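Local coordinates for protein purine nucleosidase, (IunH-1) (Sulfolobus solfataricus, PDB 3T8J) that is a purine nucleosidase of the nucleoside hydrolase family that holds a sodium ion in a mixed alpha/beta fold, at residues A[192-197]-A[229-234]; A[219-224]-A[233-238]; A[59-64]-A[97-102]; A[30-35]-A[124-129]. All blocks are in the same frame, centred on the assembly; numbering follows the deposited sequence. Where two conformers were deposited one is given.

Contact 1: residues A[192-197]-A[229-234]; sequences NYPVTD and QKINGH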
loop_
_atom_site.group_PDB
_atom_site.type_symbol
_atom_site.label_atom_id
_atom_site.label_comp_id
_atom_site.label_asym_id
_atom_site.label_seq_id
_atom_site.Cartn_x
_atom_site.Cartn_y
_atom_site.Cartn_z
ATOM N N ASN A 192 -17.270 -5.095 -26.251
ATOM C CA ASN A 192 -18.668 -5.327 -26.646
ATOM C C ASN A 192 -18.914 -5.273 -28.162
ATOM O O ASN A 192 -20.023 -5.572 -28.618
ATOM C CB ASN A 192 -19.587 -4.298 -25.960
ATOM C CG ASN A 192 -19.552 -4.393 -24.444
ATOM O OD1 ASN A 192 -19.345 -5.470 -23.879
ATOM N ND2 ASN A 192 -19.781 -3.261 -23.776
ATOM N N TYR A 193 -17.887 -4.904 -28.935
ATOM C CA TYR A 193 -18.009 -4.638 -30.367
ATOM C C TYR A 193 -16.941 -5.373 -31.183
ATOM O O TYR A 193 -16.234 -4.746 -31.976
ATOM C CB TYR A 193 -17.917 -3.129 -30.612
ATOM C CG TYR A 193 -18.879 -2.327 -29.762
ATOM C CD1 TYR A 193 -20.234 -2.228 -30.105
ATOM C CD2 TYR A 193 -18.454 -1.681 -28.609
ATOM C CE1 TYR A 193 -21.130 -1.491 -29.326
ATOM C CE2 TYR A 193 -19.360 -0.939 -27.816
ATOM C CZ TYR A 193 -20.689 -0.865 -28.183
ATOM O OH TYR A 193 -21.584 -0.130 -27.425
ATOM N N PRO A 194 -16.822 -6.708 -31.002
ATOM C CA PRO A 194 -15.833 -7.454 -31.780
ATOM C C PRO A 194 -16.212 -7.581 -33.247
ATOM O O PRO A 194 -17.391 -7.472 -33.596
ATOM C CB PRO A 194 -15.858 -8.830 -31.137
ATOM C CG PRO A 194 -17.277 -8.990 -30.706
ATOM C CD PRO A 194 -17.668 -7.599 -30.197
ATOM N N VAL A 195 -15.205 -7.848 -34.072
ATOM C CA VAL A 195 -15.393 -8.259 -35.452
ATOM C C VAL A 195 -15.854 -9.731 -35.481
ATOM O O VAL A 195 -15.091 -10.648 -35.139
ATOM C CB VAL A 195 -14.091 -8.094 -36.252
ATOM C CG1 VAL A 195 -14.276 -8.622 -37.703
ATOM C CG2 VAL A 195 -13.621 -6.610 -36.209
ATOM N N THR A 196 -17.103 -9.928 -35.885
ATOM C CA THR A 196 -17.770 -11.237 -35.851
ATOM C C THR A 196 -17.283 -12.145 -36.972
ATOM O O THR A 196 -16.640 -11.690 -37.917
ATOM C CB THR A 196 -19.298 -11.089 -36.012
ATOM O OG1 THR A 196 -19.596 -10.548 -37.299
ATOM C CG2 THR A 196 -19.894 -10.196 -34.921
ATOM N N ASP A 197 -17.606 -13.436 -36.874
ATOM C CA ASP A 197 -17.239 -14.368 -37.941
ATOM C C ASP A 197 -17.801 -13.922 -39.295
ATOM O O ASP A 197 -17.111 -14.039 -40.303
ATOM C CB ASP A 197 -17.684 -15.804 -37.618
ATOM C CG ASP A 197 -16.790 -16.498 -36.563
ATOM O OD1 ASP A 197 -15.620 -16.090 -36.357
ATOM O OD2 ASP A 197 -17.266 -17.490 -35.955
ATOM N N GLN A 229 -9.295 -14.740 -24.061
ATOM C CA GLN A 229 -10.132 -13.662 -23.563
ATOM C C GLN A 229 -11.624 -13.964 -23.760
ATOM O O GLN A 229 -12.495 -13.277 -23.210
ATOM C CB GLN A 229 -9.737 -12.354 -24.265
ATOM C CG GLN A 229 -8.235 -11.995 -24.134
ATOM C CD GLN A 229 -7.950 -11.327 -22.809
ATOM O OE1 GLN A 229 -8.852 -10.756 -22.193
ATOM N NE2 GLN A 229 -6.708 -11.411 -22.347
ATOM N N LYS A 230 -11.909 -15.006 -24.547
ATOM C CA LYS A 230 -13.278 -15.472 -24.783
ATOM C C LYS A 230 -14.111 -14.408 -25.517
ATOM O O LYS A 230 -15.331 -14.332 -25.340
ATOM C CB LYS A 230 -13.943 -15.920 -23.462
ATOM C CG LYS A 230 -13.156 -17.003 -22.686
ATOM C CD LYS A 230 -13.629 -17.162 -21.223
ATOM C CE LYS A 230 -12.700 -18.099 -20.421
ATOM N NZ LYS A 230 -12.899 -18.071 -18.928
ATOM N N ILE A 231 -13.444 -13.598 -26.334
ATOM C CA ILE A 231 -14.107 -12.600 -27.159
ATOM C C ILE A 231 -14.641 -13.326 -28.390
ATOM O O ILE A 231 -13.984 -14.239 -28.911
ATOM C CB ILE A 231 -13.132 -11.479 -27.582
ATOM C CG1 ILE A 231 -12.772 -10.618 -26.361
ATOM C CG2 ILE A 231 -13.731 -10.622 -28.719
ATOM C CD1 ILE A 231 -11.512 -9.799 -26.549
ATOM N N ASN A 232 -15.829 -12.923 -28.844
ATOM C CA ASN A 232 -16.422 -13.538 -30.028
ATOM C C ASN A 232 -15.896 -12.875 -31.316
ATOM O O ASN A 232 -16.588 -12.130 -32.010
ATOM C CB ASN A 232 -17.954 -13.546 -29.926
ATOM C CG ASN A 232 -18.467 -14.538 -28.875
ATOM O OD1 ASN A 232 -17.925 -15.639 -28.708
ATOM N ND2 ASN A 232 -19.525 -14.153 -28.171
ATOM N N GLY A 233 -14.636 -13.185 -31.623
ATOM C CA GLY A 233 -13.917 -12.642 -32.764
ATOM C C GLY A 233 -12.646 -11.958 -32.274
ATOM O O GLY A 233 -11.870 -12.536 -31.503
ATOM N N HIS A 234 -12.402 -10.737 -32.744
ATOM C CA HIS A 234 -11.287 -9.947 -32.243
ATOM C C HIS A 234 -11.754 -8.515 -32.018
ATOM O O HIS A 234 -12.688 -8.042 -32.676
ATOM C CB HIS A 234 -10.050 -9.993 -33.143
ATOM C CG HIS A 234 -10.205 -9.308 -34.463
ATOM N ND1 HIS A 234 -10.538 -9.979 -35.620
ATOM C CD2 HIS A 234 -10.006 -8.019 -34.819
ATOM C CE1 HIS A 234 -10.563 -9.122 -36.628
ATOM N NE2 HIS A 234 -10.255 -7.925 -36.166
#
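Over one face of the H234 imidazole lies V195, whose CB stands 3.9 Å from the ring centroid and 21° off the ring normal, displaced toward the rim in a CH-pi contact. The ring also meets Y218, with planes about 30° apart, and H236, edge-to-face. At its nitrogens the partners are R222, on ND1, and Y214, on NE2. The V195 and H234 side chains run side by side and point the same way, and V195 CG2 comes to 3.6 Å from H234 NE2. H234 CG sits between the backbone N and the carbonyl carbon (chi1 69°); CB starts off away from the other loop, but the ring comes nearer to it. The two loops, one leading into helix 197-204 and the other into helix 237-246, are joined by a backbone hydrogen bond from V195 N to H234 O, 2.9 Å long and fairly straight at 161°. Next to it G233 CA makes a CA-H...O contact of 3.3 Å with V195 O. P194 closes the other end, its CB 3.7 Å from I231 CG2 and its CG 3.5 Å from N232 O; N232 is the centre of an inverse gamma turn. V195 O also accepts from R222 NH1, so both polar backbone atoms of V195 are bonded, and the buried imidazole is fixed in its rotation by a polar partner on each nitrogen and the valine across its face.

Contact 2: residues A[219-224]-A[233-238]; sequences LHYRQY and GHPHPD
Helix 209-227 packs here against the loop that leads into helix 237-246, in a buried contact that joins a polar pair, R222 with H234, to an apolar patch around Y221. The arginine chain is extended from CG to NE, with CG anti to the backbone N (chi1 -177°), and its NH1 donates to H234 ND1 over 2.9 Å. The imidazole nitrogen lies in the guanidinium plane, whereas NH1 stands 35° out of the imidazole plane, the two flat groups being almost perpendicular (83°). G233 CA covers one guanidinium face, 3.6 Å from R222 NH1. NH1 also bonds V195 O, and NH2 forms a salt bridge with D197 OD1, so the arginine links the helix to two loops. In this nucleoside hydrolase fold the loop's end carries H236 at the N-cap position of helix 237-246, and the P237 side chain is about 8 Å from the bound sodium ion. On the residue before R222, the Y221 ring crosses P235 obliquely: Y221 OH is 3.5 Å from P235 CG. P235 O, buried with no hydrogen-bond partner in the model, approaches the ring edge near its plane, 3.5 Å from Y221 CE2. Tip to tip with P237, Y221 OH lies 3.8 Å from P237 CD. W187 and I190 of helix 187-190 pack on both prolines.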
loop_
_atom_site.group_PDB
_atom_site.type_symbol
_atom_site.label_atom_id
_atom_site.label_comp_id
_atom_site.label_asym_id
_atom_site.label_seq_id
_atom_site.Cartn_x
_atom_site.Cartn_y
_atom_site.Cartn_z
ATOM N N LEU A 219 -4.762 -12.355 -37.908
ATOM C CA LEU A 219 -5.047 -13.769 -37.685
ATOM C C LEU A 219 -4.602 -14.265 -36.309
ATOM O O LEU A 219 -5.375 -14.933 -35.616
ATOM C CB LEU A 219 -4.421 -14.642 -38.768
ATOM C CG LEU A 219 -4.813 -16.122 -38.679
ATOM C CD1 LEU A 219 -6.335 -16.292 -38.546
ATOM C CD2 LEU A 219 -4.293 -16.850 -39.881
ATOM N N HIS A 220 -3.357 -13.984 -35.925
ATOM C CA HIS A 220 -2.828 -14.471 -34.629
ATOM C C HIS A 220 -3.608 -13.860 -33.468
ATOM O O HIS A 220 -4.004 -14.570 -32.555
ATOM C CB HIS A 220 -1.313 -14.165 -34.499
ATOM C CG HIS A 220 -0.707 -14.592 -33.192
ATOM N ND1 HIS A 220 0.222 -15.604 -33.086
ATOM C CD2 HIS A 220 -0.887 -14.119 -31.932
ATOM C CE1 HIS A 220 0.566 -15.763 -31.817
ATOM N NE2 HIS A 220 -0.092 -14.863 -31.097
ATOM N N TYR A 221 -3.818 -12.542 -33.521
ATOM C CA TYR A 221 -4.559 -11.810 -32.494
ATOM C C TYR A 221 -5.989 -12.308 -32.346
ATOM O O TYR A 221 -6.497 -12.447 -31.228
ATOM C CB TYR A 221 -4.572 -10.328 -32.864
ATOM C CG TYR A 221 -5.160 -9.348 -31.865
ATOM C CD1 TYR A 221 -4.689 -9.284 -30.572
ATOM C CD2 TYR A 221 -6.124 -8.411 -32.264
ATOM C CE1 TYR A 221 -5.185 -8.322 -29.673
ATOM C CE2 TYR A 221 -6.607 -7.449 -31.372
ATOM C CZ TYR A 221 -6.136 -7.427 -30.089
ATOM O OH TYR A 221 -6.603 -6.478 -29.188
ATOM N N ARG A 222 -6.641 -12.591 -33.468
ATOM C CA ARG A 222 -7.996 -13.133 -33.439
ATOM C C ARG A 222 -8.069 -14.510 -32.751
ATOM O O ARG A 222 -8.951 -14.768 -31.905
ATOM C CB ARG A 222 -8.554 -13.196 -34.857
ATOM C CG ARG A 222 -9.992 -13.674 -34.954
ATOM C CD ARG A 222 -10.482 -13.694 -36.406
ATOM N NE ARG A 222 -11.910 -14.044 -36.488
ATOM C CZ ARG A 222 -12.919 -13.184 -36.303
ATOM N NH1 ARG A 222 -12.698 -11.900 -36.034
ATOM N NH2 ARG A 222 -14.171 -13.612 -36.377
ATOM N N GLN A 223 -7.147 -15.409 -33.099
ATOM C CA GLN A 223 -7.107 -16.715 -32.451
ATOM C C GLN A 223 -6.924 -16.578 -30.938
ATOM O O GLN A 223 -7.612 -17.252 -30.161
ATOM C CB GLN A 223 -5.989 -17.605 -33.049
ATOM C CG GLN A 223 -6.058 -19.086 -32.676
ATOM C CD GLN A 223 -5.578 -19.434 -31.253
ATOM O OE1 GLN A 223 -4.729 -18.747 -30.663
ATOM N NE2 GLN A 223 -6.106 -20.525 -30.716
ATOM N N TYR A 224 -6.015 -15.693 -30.514
ATOM C CA TYR A 224 -5.722 -15.554 -29.099
ATOM C C TYR A 224 -6.917 -14.926 -28.394
ATOM O O TYR A 224 -7.331 -15.367 -27.317
ATOM C CB TYR A 224 -4.483 -14.682 -28.881
ATOM C CG TYR A 224 -4.127 -14.528 -27.432
ATOM C CD1 TYR A 224 -3.220 -15.370 -26.823
ATOM C CD2 TYR A 224 -4.702 -13.514 -26.663
ATOM C CE1 TYR A 224 -2.901 -15.256 -25.493
ATOM C CE2 TYR A 224 -4.394 -13.391 -25.330
ATOM C CZ TYR A 224 -3.488 -14.241 -24.749
ATOM O OH TYR A 224 -3.161 -14.113 -23.421
ATOM N N GLY A 233 -14.636 -13.185 -31.623
ATOM C CA GLY A 233 -13.917 -12.642 -32.764
ATOM C C GLY A 233 -12.646 -11.958 -32.274
ATOM O O GLY A 233 -11.870 -12.536 -31.503
ATOM N N HIS A 234 -12.402 -10.737 -32.744
ATOM C CA HIS A 234 -11.287 -9.947 -32.243
ATOM C C HIS A 234 -11.754 -8.515 -32.018
ATOM O O HIS A 234 -12.688 -8.042 -32.676
ATOM C CB HIS A 234 -10.050 -9.993 -33.143
ATOM C CG HIS A 234 -10.205 -9.308 -34.463
ATOM N ND1 HIS A 234 -10.538 -9.979 -35.620
ATOM C CD2 HIS A 234 -10.006 -8.019 -34.819
ATOM C CE1 HIS A 234 -10.563 -9.122 -36.628
ATOM N NE2 HIS A 234 -10.255 -7.925 -36.166
ATOM N N PRO A 235 -11.112 -7.838 -31.069
ATOM C CA PRO A 235 -11.484 -6.455 -30.797
ATOM C C PRO A 235 -10.619 -5.445 -31.560
ATOM O O PRO A 235 -9.569 -5.800 -32.097
ATOM C CB PRO A 235 -11.234 -6.348 -29.305
ATOM C CG PRO A 235 -10.026 -7.182 -29.086
ATOM C CD PRO A 235 -10.161 -8.342 -30.054
ATOM N N HIS A 236 -11.068 -4.183 -31.570
ATOM C CA HIS A 236 -10.368 -3.063 -32.218
ATOM C C HIS A 236 -10.210 -1.903 -31.212
ATOM O O HIS A 236 -10.786 -0.823 -31.393
ATOM C CB HIS A 236 -11.165 -2.590 -33.443
ATOM C CG HIS A 236 -10.821 -3.292 -34.725
ATOM N ND1 HIS A 236 -9.540 -3.332 -35.238
ATOM C CD2 HIS A 236 -11.611 -3.902 -35.649
ATOM C CE1 HIS A 236 -9.549 -3.966 -36.399
ATOM N NE2 HIS A 236 -10.793 -4.326 -36.672
ATOM N N PRO A 237 -9.430 -2.118 -30.141
ATOM C CA PRO A 237 -9.328 -1.077 -29.120
ATOM C C PRO A 237 -8.823 0.256 -29.670
ATOM O O PRO A 237 -9.412 1.329 -29.397
ATOM C CB PRO A 237 -8.355 -1.678 -28.084
ATOM C CG PRO A 237 -7.582 -2.709 -28.832
ATOM C CD PRO A 237 -8.548 -3.265 -29.862
ATOM N N ASP A 238 -7.726 0.225 -30.414
ATOM C CA ASP A 238 -7.115 1.452 -30.940
ATOM C C ASP A 238 -7.869 2.010 -32.143
ATOM O O ASP A 238 -8.043 3.225 -32.259
ATOM C CB ASP A 238 -5.645 1.180 -31.288
ATOM C CG ASP A 238 -4.892 0.569 -30.133
ATOM O OD1 ASP A 238 -5.193 0.890 -28.955
ATOM O OD2 ASP A 238 -3.992 -0.272 -30.371
#

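Contact 3: residues A[59-64]-A[97-102]; sequences PVYPGA and QEKHAA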
loop_
_atom_site.group_PDB
_atom_site.type_symbol
_atom_site.label_atom_id
_atom_site.label_comp_id
_atom_site.label_asym_id
_atom_site.label_seq_id
_atom_site.Cartn_x
_atom_site.Cartn_y
_atom_site.Cartn_z
ATOM N N PRO A 59 8.146 11.583 -39.719
ATOM C CA PRO A 59 9.206 11.167 -38.813
ATOM C C PRO A 59 8.725 10.249 -37.692
ATOM O O PRO A 59 7.625 10.445 -37.142
ATOM C CB PRO A 59 9.723 12.474 -38.231
ATOM C CG PRO A 59 8.539 13.419 -38.339
ATOM C CD PRO A 59 7.851 13.032 -39.601
ATOM N N VAL A 60 9.548 9.249 -37.384
ATOM C CA VAL A 60 9.348 8.312 -36.291
ATOM C C VAL A 60 10.389 8.583 -35.203
ATOM O O VAL A 60 11.601 8.519 -35.444
ATOM C CB VAL A 60 9.451 6.832 -36.772
ATOM C CG1 VAL A 60 9.310 5.873 -35.612
ATOM C CG2 VAL A 60 8.382 6.589 -37.870
ATOM N N TYR A 61 9.906 8.961 -34.017
ATOM C CA TYR A 61 10.756 9.284 -32.887
ATOM C C TYR A 61 10.693 8.193 -31.818
ATOM O O TYR A 61 9.664 8.032 -31.130
ATOM C CB TYR A 61 10.311 10.628 -32.262
ATOM C CG TYR A 61 10.437 11.824 -33.166
ATOM C CD1 TYR A 61 11.639 12.497 -33.289
ATOM C CD2 TYR A 61 9.334 12.319 -33.892
ATOM C CE1 TYR A 61 11.772 13.552 -34.116
ATOM C CE2 TYR A 61 9.463 13.414 -34.718
ATOM C CZ TYR A 61 10.684 14.036 -34.835
ATOM O OH TYR A 61 10.849 15.131 -35.675
ATOM N N PRO A 62 11.796 7.446 -31.643
ATOM C CA PRO A 62 11.824 6.492 -30.554
ATOM C C PRO A 62 11.775 7.203 -29.204
ATOM O O PRO A 62 12.505 8.167 -28.978
ATOM C CB PRO A 62 13.167 5.761 -30.765
ATOM C CG PRO A 62 13.465 5.950 -32.246
ATOM C CD PRO A 62 13.042 7.395 -32.434
ATOM N N GLY A 63 10.949 6.688 -28.307
ATOM C CA GLY A 63 10.817 7.264 -26.966
ATOM C C GLY A 63 11.259 6.309 -25.875
ATOM O O GLY A 63 12.254 5.567 -26.014
ATOM N N ALA A 64 10.531 6.311 -24.768
ATOM C CA ALA A 64 10.836 5.432 -23.645
ATOM C C ALA A 64 10.821 3.955 -24.035
ATOM O O ALA A 64 9.878 3.518 -24.683
ATOM C CB ALA A 64 9.844 5.671 -22.501
ATOM N N GLN A 97 14.321 8.765 -36.344
ATOM C CA GLN A 97 14.966 9.967 -35.905
ATOM C C GLN A 97 15.825 9.693 -34.671
ATOM O O GLN A 97 15.571 8.747 -33.932
ATOM C CB GLN A 97 13.919 11.045 -35.562
ATOM C CG GLN A 97 12.941 11.376 -36.700
ATOM C CD GLN A 97 13.621 11.948 -37.917
ATOM O OE1 GLN A 97 14.404 12.914 -37.824
ATOM N NE2 GLN A 97 13.316 11.384 -39.080
ATOM N N GLU A 98 16.793 10.569 -34.415
ATOM C CA GLU A 98 17.636 10.455 -33.200
ATOM C C GLU A 98 17.003 11.061 -31.947
ATOM O O GLU A 98 17.168 10.541 -30.839
ATOM C CB GLU A 98 19.005 11.092 -33.440
ATOM C CG GLU A 98 19.758 10.522 -34.604
ATOM C CD GLU A 98 20.692 9.406 -34.197
ATOM O OE1 GLU A 98 20.328 8.633 -33.275
ATOM O OE2 GLU A 98 21.795 9.317 -34.799
ATOM N N LYS A 99 16.241 12.128 -32.125
ATOM C CA LYS A 99 15.641 12.858 -31.005
ATOM C C LYS A 99 14.616 12.016 -30.237
ATOM O O LYS A 99 13.819 11.328 -30.841
ATOM C CB LYS A 99 14.956 14.118 -31.546
ATOM C CG LYS A 99 14.378 15.029 -30.506
ATOM C CD LYS A 99 13.742 16.286 -31.142
ATOM C CE LYS A 99 14.762 17.232 -31.724
ATOM N NZ LYS A 99 15.526 17.965 -30.659
ATOM N N HIS A 100 14.664 12.070 -28.903
ATOM C CA HIS A 100 13.724 11.376 -28.046
ATOM C C HIS A 100 12.311 11.882 -28.307
ATOM O O HIS A 100 12.098 13.082 -28.428
ATOM C CB HIS A 100 14.079 11.609 -26.555
ATOM C CG HIS A 100 13.415 10.670 -25.600
ATOM N ND1 HIS A 100 12.062 10.701 -25.320
ATOM C CD2 HIS A 100 13.929 9.696 -24.811
ATOM C CE1 HIS A 100 11.777 9.773 -24.422
ATOM N NE2 HIS A 100 12.894 9.129 -24.116
ATOM N N ALA A 101 11.354 10.964 -28.392
ATOM C CA ALA A 101 9.947 11.303 -28.541
ATOM C C ALA A 101 9.478 12.421 -27.600
ATOM O O ALA A 101 8.704 13.261 -28.024
ATOM C CB ALA A 101 9.064 10.082 -28.322
ATOM N N ALA A 102 9.898 12.402 -26.342
ATOM C CA ALA A 102 9.390 13.447 -25.393
ATOM C C ALA A 102 9.790 14.856 -25.825
ATOM O O ALA A 102 8.985 15.808 -25.723
ATOM C CB ALA A 102 9.868 13.155 -23.973
HETATM O O HOH W 1 11.923 8.855 -39.211
HETATM O O HOH W 2 15.203 8.508 -29.691
#
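The short strand 60-62, outermost in the central sheet within this chain, meets the loop that leads into the N-terminus of helix 101-111, and two backbone hydrogen bonds fix their alignment. Q97 N donates to V60 O (2.9 Å), and A101 N, in the first turn of the helix, donates to P62 O (3.1 Å) from above the carbonyl plane, 49° out of it. Between these bonds Y61 lies against the loop. Q97 CG sits over one face of its ring, 3.9 Å from the centroid and offset toward the rim, while K99 O comes in the ring plane to the edge, 3.5 Å from Y61 CD1. Q97 CG also packs against P59 CB, and the bend of the glutamine chain at chi2 (-62°) sets its CD 3.9 Å from P59 CB. Past the strand, G63 CA stands over one face of the H100 imidazole, 4.0 Å from the ring centroid, and A101 CB lies 3.6 Å from G63 CA. H100 is the N-cap residue: its ND1 accepts from A102 N in the plane of the ring (2.9 Å), so the side chain that offers a face to G63 also closes the helix start. L133 of a neighbouring subunit packs on H100. One water accepts from both V60 N and Q97 NE2; another lies between P62 O and E98 O, with more acceptors in reach than protons. Thus backbone groups at this edge of the sheet find partners in the loop, the helix start and water, while the Q97–Y61 contact packs between the bonds and the G63–H100 contact beyond them.

Contact 4: residues A[30-35]-A[124-129]; sequences AVTIVE and LTNLAL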
loop_
_atom_site.group_PDB
_atom_site.type_symbol
_atom_site.label_atom_id
_atom_site.label_comp_id
_atom_site.label_asym_id
_atom_site.label_seq_id
_atom_site.Cartn_x
_atom_site.Cartn_y
_atom_site.Cartn_z
ATOM N N ALA A 30 3.840 13.268 -36.698
ATOM C CA ALA A 30 4.891 12.398 -36.159
ATOM C C ALA A 30 4.271 11.139 -35.624
ATOM O O ALA A 30 3.118 11.112 -35.204
ATOM C CB ALA A 30 5.670 13.086 -35.032
ATOM N N VAL A 31 5.059 10.066 -35.636
ATOM C CA VAL A 31 4.783 8.845 -34.913
ATOM C C VAL A 31 5.829 8.718 -33.800
ATOM O O VAL A 31 7.005 8.911 -34.040
ATOM C CB VAL A 31 4.882 7.614 -35.829
ATOM C CG1 VAL A 31 4.604 6.316 -35.013
ATOM C CG2 VAL A 31 3.966 7.712 -37.025
ATOM N N THR A 32 5.377 8.499 -32.569
ATOM C CA THR A 32 6.257 8.360 -31.396
ATOM C C THR A 32 6.134 6.906 -30.910
ATOM O O THR A 32 5.049 6.315 -31.033
ATOM C CB THR A 32 5.910 9.403 -30.290
ATOM O OG1 THR A 32 4.521 9.335 -29.959
ATOM C CG2 THR A 32 6.295 10.836 -30.775
ATOM N N ILE A 33 7.244 6.309 -30.458
ATOM C CA ILE A 33 7.263 4.891 -30.058
ATOM C C ILE A 33 7.506 4.752 -28.571
ATOM O O ILE A 33 8.400 5.406 -28.025
ATOM C CB ILE A 33 8.365 4.107 -30.822
ATOM C CG1 ILE A 33 8.295 4.374 -32.335
ATOM C CG2 ILE A 33 8.245 2.578 -30.545
ATOM C CD1 ILE A 33 7.015 3.864 -32.998
ATOM N N VAL A 34 6.748 3.855 -27.941
ATOM C CA VAL A 34 6.812 3.626 -26.496
ATOM C C VAL A 34 6.849 2.116 -26.203
ATOM O O VAL A 34 6.307 1.328 -26.990
ATOM C CB VAL A 34 5.625 4.329 -25.780
ATOM C CG1 VAL A 34 4.287 3.658 -26.124
ATOM C CG2 VAL A 34 5.835 4.395 -24.236
ATOM N N GLU A 35 7.410 1.740 -25.068
ATOM C CA GLU A 35 7.374 0.332 -24.621
ATOM C C GLU A 35 5.936 -0.169 -24.512
ATOM O O GLU A 35 5.004 0.619 -24.189
ATOM C CB GLU A 35 8.111 0.166 -23.263
ATOM C CG GLU A 35 7.300 0.492 -22.013
ATOM C CD GLU A 35 7.130 1.979 -21.710
ATOM O OE1 GLU A 35 7.893 2.800 -22.258
ATOM O OE2 GLU A 35 6.239 2.296 -20.864
ATOM N N LEU A 124 1.560 5.478 -21.463
ATOM C CA LEU A 124 1.600 6.935 -21.500
ATOM C C LEU A 124 2.964 7.585 -21.157
ATOM O O LEU A 124 3.091 8.800 -20.939
ATOM C CB LEU A 124 0.469 7.469 -20.607
ATOM C CG LEU A 124 -0.956 7.239 -21.140
ATOM C CD1 LEU A 124 -2.032 7.463 -20.040
ATOM C CD2 LEU A 124 -1.293 8.143 -22.308
ATOM N N THR A 125 4.013 6.773 -21.166
ATOM C CA THR A 125 5.338 7.204 -20.734
ATOM C C THR A 125 5.875 8.433 -21.491
ATOM O O THR A 125 6.455 9.315 -20.870
ATOM C CB THR A 125 6.338 6.008 -20.789
ATOM O OG1 THR A 125 5.701 4.851 -20.233
ATOM C CG2 THR A 125 7.594 6.353 -20.000
ATOM N N ASN A 126 5.744 8.472 -22.821
ATOM C CA ASN A 126 6.293 9.602 -23.587
ATOM C C ASN A 126 5.557 10.899 -23.291
ATOM O O ASN A 126 6.185 11.953 -23.182
ATOM C CB ASN A 126 6.259 9.348 -25.094
ATOM C CG ASN A 126 7.236 8.296 -25.530
ATOM O OD1 ASN A 126 8.281 8.142 -24.930
ATOM N ND2 ASN A 126 6.898 7.579 -26.609
ATOM N N LEU A 127 4.219 10.823 -23.200
ATOM C CA LEU A 127 3.441 12.055 -22.908
ATOM C C LEU A 127 3.756 12.541 -21.507
ATOM O O LEU A 127 3.831 13.768 -21.276
ATOM C CB LEU A 127 1.944 11.836 -23.132
ATOM C CG LEU A 127 1.030 13.052 -22.931
ATOM C CD1 LEU A 127 1.382 14.134 -23.930
ATOM C CD2 LEU A 127 -0.435 12.634 -23.099
ATOM N N ALA A 128 3.883 11.641 -20.535
ATOM C CA ALA A 128 4.262 12.024 -19.185
ATOM C C ALA A 128 5.625 12.696 -19.148
ATOM O O ALA A 128 5.775 13.732 -18.498
ATOM C CB ALA A 128 4.233 10.810 -18.226
ATOM N N LEU A 129 6.627 12.119 -19.810
ATOM C CA LEU A 129 7.964 12.709 -19.832
ATOM C C LEU A 129 7.959 14.103 -20.495
ATOM O O LEU A 129 8.601 15.020 -19.996
ATOM C CB LEU A 129 8.975 11.753 -20.494
ATOM C CG LEU A 129 10.456 12.078 -20.280
ATOM C CD1 LEU A 129 10.775 12.439 -18.836
ATOM C CD2 LEU A 129 11.314 10.898 -20.730
#
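Strand 27-33 runs out into a loop at V34, facing the first turn of helix 125-133, with the CA atoms of V34 and N126 6.7 Å apart as the nearest pair. No backbone-to-backbone bond joins the segments; the N126 side chain reaches the strand end instead. Its ND2 donates to I33 O over 3.0 Å with an N-H...O angle of 165°, the oxygen lying in the amide plane, while ND2 itself stands well above the carbonyl plane, 71° out of it. ND2 also bonds D7 and OD1 accepts from A64 N, so the buried amide is held at both ends and its flip is settled. V34 CB packs 3.6 Å from N126 ND2, and V34 CG2, anti to the backbone N, lies 3.8 Å from T125 CB, the two side chains crossing obliquely. Beyond it the E35 chain bends at chi2; E35 OE2 lies 2.7 Å from T125 OG1, whose proton is not settled between E35 OE2 and D168 OD2. The V34 side chain is about 6 Å from the sodium ion, whose site includes D9, D14, I121 and S122. Such a gathering of strand-end loops and a helix start at the C-terminal ends of parallel strands is characteristic of alpha/beta folds, where the ligand site lies at that end of the strands.

Contacts 2 and 4 are fully buried, whereas contacts 1 and 3 are partly exposed. Contacts 1 and 2 share G233 and H234 and meet directly: contact 1 joins two loops, and contact 2 sets helix 209-227 against the second of them. A backbone bond, a CA-H...O contact and CH-pi packing make up contact 1, an arginine–imidazole bond beside tyrosine–proline packing contact 2. Contacts 3 and 4 lie on the opposite side of the chain's centre, on neighbouring strands 60-62 and 27-33, and touch where A64 bonds N126. Main-chain bonds, CH-pi packing and water serve the sheet edge in contact 3, but side-chain amide, hydroxyl and carboxylate groups dominate contact 4.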